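BolA (Coxiella burnetii, PDB 3TR3) is of unknown function but belongs to the BolA/IbaG family, is probably stress-induced, and binds a cobalt ion in the crystal. Local coordinates at residues W13-T16 / E20-V23; L48-L53 / P76-R81. One frame throughout, in Å; residues are numbered along the deposited sequence.

Interaction 1. Residues W13-T16 / E20-V23; sequences WIET and ESRV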
loop_
_atom_site.group_PDB
_atom_site.type_symbol
_atom_site.label_atom_id
_atom_site.label_comp_id
_atom_site.label_asym_id
_atom_site.label_seq_id
_atom_site.Cartn_x
_atom_site.Cartn_y
_atom_site.Cartn_z
ATOM N N TRP B 13 11.838 -0.086 -1.951
ATOM C CA TRP B 13 12.854 0.568 -2.767
ATOM C C TRP B 13 12.523 2.049 -2.985
ATOM O O TRP B 13 13.388 2.906 -2.854
ATOM C CB TRP B 13 12.999 -0.128 -4.123
ATOM C CG TRP B 13 13.570 -1.521 -4.084
ATOM C CD1 TRP B 13 14.335 -2.073 -3.094
ATOM C CD2 TRP B 13 13.401 -2.554 -5.079
ATOM N NE1 TRP B 13 14.664 -3.372 -3.414
ATOM C CE2 TRP B 13 14.109 -3.693 -4.624
ATOM C CE3 TRP B 13 12.732 -2.617 -6.314
ATOM C CZ2 TRP B 13 14.161 -4.890 -5.352
ATOM C CZ3 TRP B 13 12.788 -3.797 -7.043
ATOM C CH2 TRP B 13 13.499 -4.925 -6.555
ATOM N N ILE B 14 11.267 2.345 -3.300
ATOM C CA ILE B 14 10.852 3.718 -3.527
ATOM C C ILE B 14 10.903 4.521 -2.234
ATOM O O ILE B 14 11.385 5.638 -2.225
ATOM C CB ILE B 14 9.453 3.804 -4.123
ATOM C CG1 ILE B 14 9.401 3.136 -5.497
ATOM C CG2 ILE B 14 9.007 5.244 -4.200
ATOM C CD1 ILE B 14 7.928 3.038 -6.052
ATOM N N GLU B 15 10.430 3.953 -1.130
ATOM C CA GLU B 15 10.521 4.653 0.156
ATOM C C GLU B 15 11.958 4.833 0.675
ATOM O O GLU B 15 12.238 5.735 1.441
ATOM C CB GLU B 15 9.631 3.992 1.208
ATOM C CG GLU B 15 8.151 4.033 0.828
ATOM C CD GLU B 15 7.266 3.234 1.775
ATOM O OE1 GLU B 15 7.803 2.406 2.548
ATOM O OE2 GLU B 15 6.034 3.443 1.742
ATOM N N THR B 16 12.860 3.970 0.248
ATOM C CA THR B 16 14.249 4.075 0.622
ATOM C C THR B 16 14.901 5.180 -0.193
ATOM O O THR B 16 15.560 6.028 0.361
ATOM C CB THR B 16 14.986 2.733 0.406
ATOM O OG1 THR B 16 14.561 1.809 1.412
ATOM C CG2 THR B 16 16.501 2.892 0.504
ATOM N N GLU B 20 10.562 10.994 2.559
ATOM C CA GLU B 20 9.212 11.453 2.847
ATOM C C GLU B 20 8.166 10.862 1.889
ATOM O O GLU B 20 7.037 11.350 1.837
ATOM C CB GLU B 20 9.133 12.997 2.827
ATOM C CG GLU B 20 10.202 13.688 3.613
ATOM C CD GLU B 20 10.231 13.259 5.075
ATOM O OE1 GLU B 20 9.137 13.119 5.666
ATOM O OE2 GLU B 20 11.343 13.066 5.632
ATOM N N SER B 21 8.512 9.820 1.137
ATOM C CA SER B 21 7.474 9.175 0.326
ATOM C C SER B 21 6.801 7.993 1.047
ATOM O O SER B 21 7.417 7.295 1.855
ATOM C CB SER B 21 7.954 8.784 -1.093
ATOM O OG SER B 21 8.981 7.809 -1.063
ATOM N N ARG B 22 5.523 7.804 0.754
ATOM C CA ARG B 22 4.753 6.626 1.179
ATOM C C ARG B 22 4.164 5.951 -0.050
ATOM O O ARG B 22 3.418 6.599 -0.826
ATOM C CB ARG B 22 3.639 7.006 2.171
ATOM C CG ARG B 22 2.801 5.800 2.684
ATOM C CD ARG B 22 1.846 6.165 3.836
ATOM N NE ARG B 22 2.562 6.711 4.994
ATOM C CZ ARG B 22 2.035 7.571 5.863
ATOM N NH1 ARG B 22 0.782 7.994 5.701
ATOM N NH2 ARG B 22 2.761 8.017 6.891
ATOM N N VAL B 23 4.508 4.667 -0.260
ATOM C CA VAL B 23 3.810 3.896 -1.303
ATOM C C VAL B 23 2.481 3.283 -0.724
ATOM O O VAL B 23 2.488 2.242 -0.048
ATOM C CB VAL B 23 4.728 2.837 -1.986
ATOM C CG1 VAL B 23 4.037 2.201 -3.185
ATOM C CG2 VAL B 23 6.054 3.460 -2.409
HETATM O O HOH W 1 10.074 7.171 3.009
#
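Glu15, near the end of helix 7-17, reaches across to the start of strand 22-28 and accepts a hydrogen bond from Val23. Val23 N lies 2.8 Å from Glu15 OE2, and the N-H...O angle is 158°. The bond uses the anti lone pair of OE2, on the side away from OE1. CG of Glu15 sits beside its own backbone N, chi1 -62°. From there the extended chain passes Ser21, with Glu15 CG 3.5 Å from Ser21 O. The tight part lies on the buried side. There Ile14 and Val23 cross at about a right angle, and Val23 CG2 packs against Ile14 CB at 3.8 Å and also touches Ile14 CG2. The other side is looser and wet. A water there donates to Glu15 O at 3.0 Å and to Ser21 O at 2.9 Å, bridging the two backbones. Ser21 OG is hydrogen-bonded to Leu18 O, within the turn. Arg22 points away from the helix and packs on Arg22 of the second subunit. Lys11 NZ makes a long, weak ion pair with Glu15 OE2. OE2 thus satisfies a backbone N-H beside the apolar pair, so polar and apolar contacts both join helix to strand.

Interaction 2. Residues L48-L53 / P76-R81; sequences LTRHRL and PDEYER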
loop_
_atom_site.group_PDB
_atom_site.type_symbol
_atom_site.label_atom_id
_atom_site.label_comp_id
_atom_site.label_asym_id
_atom_site.label_seq_id
_atom_site.Cartn_x
_atom_site.Cartn_y
_atom_site.Cartn_z
ATOM N N LEU B 48 5.373 14.540 -15.283
ATOM C CA LEU B 48 6.572 13.936 -15.844
ATOM C C LEU B 48 7.745 13.955 -14.862
ATOM O O LEU B 48 8.421 12.952 -14.672
ATOM C CB LEU B 48 6.971 14.658 -17.130
ATOM C CG LEU B 48 8.300 14.139 -17.681
ATOM C CD1 LEU B 48 8.173 12.647 -18.087
ATOM C CD2 LEU B 48 8.773 14.984 -18.826
ATOM N N THR B 49 7.976 15.096 -14.228
ATOM C CA THR B 49 8.997 15.197 -13.195
ATOM C C THR B 49 8.724 14.288 -12.003
ATOM O O THR B 49 9.647 13.666 -11.474
ATOM C CB THR B 49 9.099 16.628 -12.670
ATOM O OG1 THR B 49 9.544 17.458 -13.738
ATOM C CG2 THR B 49 10.068 16.706 -11.504
ATOM N N ARG B 50 7.468 14.248 -11.556
ATOM C CA ARG B 50 7.113 13.447 -10.383
ATOM C C ARG B 50 7.496 12.000 -10.672
ATOM O O ARG B 50 8.177 11.351 -9.877
ATOM C CB ARG B 50 5.632 13.550 -10.064
ATOM C CG ARG B 50 5.174 14.864 -9.476
ATOM C CD ARG B 50 3.654 14.970 -9.537
ATOM N NE ARG B 50 3.217 16.237 -8.990
ATOM C CZ ARG B 50 2.120 16.432 -8.257
ATOM N NH1 ARG B 50 1.337 15.391 -7.956
ATOM N NH2 ARG B 50 1.819 17.673 -7.809
ATOM N N HIS B 51 7.123 11.537 -11.862
ATOM C CA HIS B 51 7.425 10.167 -12.295
ATOM C C HIS B 51 8.918 9.921 -12.403
ATOM O O HIS B 51 9.391 8.872 -12.000
ATOM C CB HIS B 51 6.724 9.822 -13.621
ATOM C CG HIS B 51 5.228 9.733 -13.523
ATOM N ND1 HIS B 51 4.459 9.086 -14.469
ATOM C CD2 HIS B 51 4.357 10.215 -12.597
ATOM C CE1 HIS B 51 3.186 9.176 -14.129
ATOM N NE2 HIS B 51 3.095 9.874 -13.012
ATOM N N ARG B 52 9.667 10.889 -12.930
ATOM C CA ARG B 52 11.106 10.699 -13.066
ATOM C C ARG B 52 11.837 10.600 -11.731
ATOM O O ARG B 52 12.778 9.799 -11.587
ATOM C CB ARG B 52 11.715 11.775 -13.954
ATOM C CG ARG B 52 11.377 11.525 -15.381
ATOM C CD ARG B 52 11.716 12.701 -16.225
ATOM N NE ARG B 52 11.643 12.334 -17.634
ATOM C CZ ARG B 52 11.974 13.146 -18.639
ATOM N NH1 ARG B 52 12.400 14.387 -18.390
ATOM N NH2 ARG B 52 11.873 12.712 -19.894
ATOM N N LEU B 53 11.411 11.399 -10.755
ATOM C CA LEU B 53 12.007 11.296 -9.425
ATOM C C LEU B 53 11.870 9.856 -8.877
ATOM O O LEU B 53 12.804 9.328 -8.255
ATOM C CB LEU B 53 11.377 12.294 -8.465
ATOM C CG LEU B 53 11.988 13.693 -8.494
ATOM C CD1 LEU B 53 11.263 14.657 -7.522
ATOM C CD2 LEU B 53 13.511 13.626 -8.217
ATOM N N PRO B 76 0.637 14.626 -0.490
ATOM C CA PRO B 76 -0.274 14.321 0.611
ATOM C C PRO B 76 -1.554 15.144 0.555
ATOM O O PRO B 76 -2.626 14.568 0.766
ATOM C CB PRO B 76 0.550 14.655 1.853
ATOM C CG PRO B 76 1.998 14.507 1.420
ATOM C CD PRO B 76 2.044 14.777 -0.056
ATOM N N ASP B 77 -1.471 16.436 0.247
ATOM C CA ASP B 77 -2.680 17.263 0.115
ATOM C C ASP B 77 -3.593 16.893 -1.066
ATOM O O ASP B 77 -4.791 16.901 -0.910
ATOM C CB ASP B 77 -2.346 18.760 0.032
ATOM C CG ASP B 77 -1.802 19.316 1.328
ATOM O OD1 ASP B 77 -1.960 18.675 2.392
ATOM O OD2 ASP B 77 -1.213 20.419 1.264
ATOM N N GLU B 78 -3.044 16.611 -2.243
ATOM C CA GLU B 78 -3.890 16.206 -3.345
ATOM C C GLU B 78 -4.640 14.950 -2.910
ATOM O O GLU B 78 -5.806 14.763 -3.284
ATOM C CB GLU B 78 -3.106 15.937 -4.640
ATOM C CG GLU B 78 -2.474 17.168 -5.279
ATOM C CD GLU B 78 -1.474 16.832 -6.385
ATOM O OE1 GLU B 78 -1.127 15.639 -6.502
ATOM O OE2 GLU B 78 -1.038 17.757 -7.130
ATOM N N TYR B 79 -3.978 14.090 -2.127
ATOM C CA TYR B 79 -4.608 12.840 -1.736
ATOM C C TYR B 79 -5.720 13.029 -0.675
ATOM O O TYR B 79 -6.836 12.561 -0.896
ATOM C CB TYR B 79 -3.595 11.760 -1.337
ATOM C CG TYR B 79 -4.230 10.382 -1.220
ATOM C CD1 TYR B 79 -4.540 9.837 0.025
ATOM C CD2 TYR B 79 -4.553 9.636 -2.361
ATOM C CE1 TYR B 79 -5.133 8.561 0.134
ATOM C CE2 TYR B 79 -5.162 8.366 -2.266
ATOM C CZ TYR B 79 -5.438 7.831 -1.010
ATOM O OH TYR B 79 -6.025 6.574 -0.887
ATOM N N GLU B 80 -5.443 13.722 0.433
ATOM C CA GLU B 80 -6.469 13.997 1.454
ATOM C C GLU B 80 -7.689 14.789 0.949
ATOM O O GLU B 80 -8.764 14.687 1.538
ATOM C CB GLU B 80 -5.910 14.785 2.645
ATOM C CG GLU B 80 -4.529 14.406 3.143
ATOM C CD GLU B 80 -3.818 15.608 3.807
ATOM O OE1 GLU B 80 -4.470 16.677 3.970
ATOM O OE2 GLU B 80 -2.612 15.495 4.150
ATOM N N ARG B 81 -7.514 15.601 -0.095
ATOM C CA ARG B 81 -8.575 16.485 -0.589
ATOM C C ARG B 81 -9.371 15.755 -1.649
ATOM O O ARG B 81 -10.372 16.263 -2.143
ATOM C CB ARG B 81 -7.991 17.783 -1.195
ATOM C CG ARG B 81 -7.326 18.695 -0.172
ATOM C CD ARG B 81 -6.572 19.840 -0.815
ATOM N NE ARG B 81 -5.898 20.673 0.170
ATOM C CZ ARG B 81 -5.400 21.888 -0.087
ATOM N NH1 ARG B 81 -5.472 22.416 -1.302
ATOM N NH2 ARG B 81 -4.820 22.575 0.883
#
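The short C-terminal helix 76-80 is tied to helix 47-57 by one salt bridge, between Glu78 and Arg50. The two side chains come from opposite directions and meet at their charged ends. Arg50 grips the carboxylate end-on, with NH1 and NH2 each holding a different oxygen. Arg50 NH1 is 2.9 Å from Glu78 OE1, and the N-H...O angle is 173°. This oxygen is met on its syn side and lies almost in the guanidinium plane. Arg50 NH2 is also 2.9 Å from Glu78 OE2, but this bond is more bent. Here the nitrogen sits above the carboxylate plane, and OE2 is tilted from the guanidinium plane. The two flat groups are turned 25° from each other, so the fork is slightly twisted.

The helix, strand, strand, helix, helix, strand order of this chain resembles that of a type II KH fold, and helix 76-80 follows the last strand, 68-74. Arg50 bridges two elements that have no close backbone approach: the nearest CA atoms, of Arg50 and Pro76, are 13.3 Å apart. The two extended side chains, Arg50 straight from CG to NE, together span that gap. The guanidinium has further partners. NH1 also donates to Thr73 O at the end of strand 68-74, and NE donates to Gln45 O just before helix 47-57. These bonds probably limit the rotation of the group. On the other helix, Glu78 N is hydrogen-bonded to Thr75 OG1. CG of Glu78 is anti to its carbonyl carbon, chi1 -68°, and the chain beyond is extended, which carries the carboxylate toward Arg50. The contact lies at the surface, where solvent may weaken the attraction between the charges.

Interaction 1 comes first along the chain and closes before interaction 2 opens. Their centres are 12 Å apart, and their nearest atoms are about 6 Å apart without touching. Interaction 1 joins helix 7-17 to strand 22-28, an outermost strand of the three-stranded sheet within this chain. Interaction 2 joins helix 47-57 to helix 76-80, which follows strand 68-74, the other outermost strand. Strand 32-38 lies between the two, antiparallel to 22-28 and parallel to 68-74. The first contact is local and partly buried. The second spans more of the sequence and lies at the surface. They are thus separate ties in one compact domain, one at an outermost strand and one between helices next to the other.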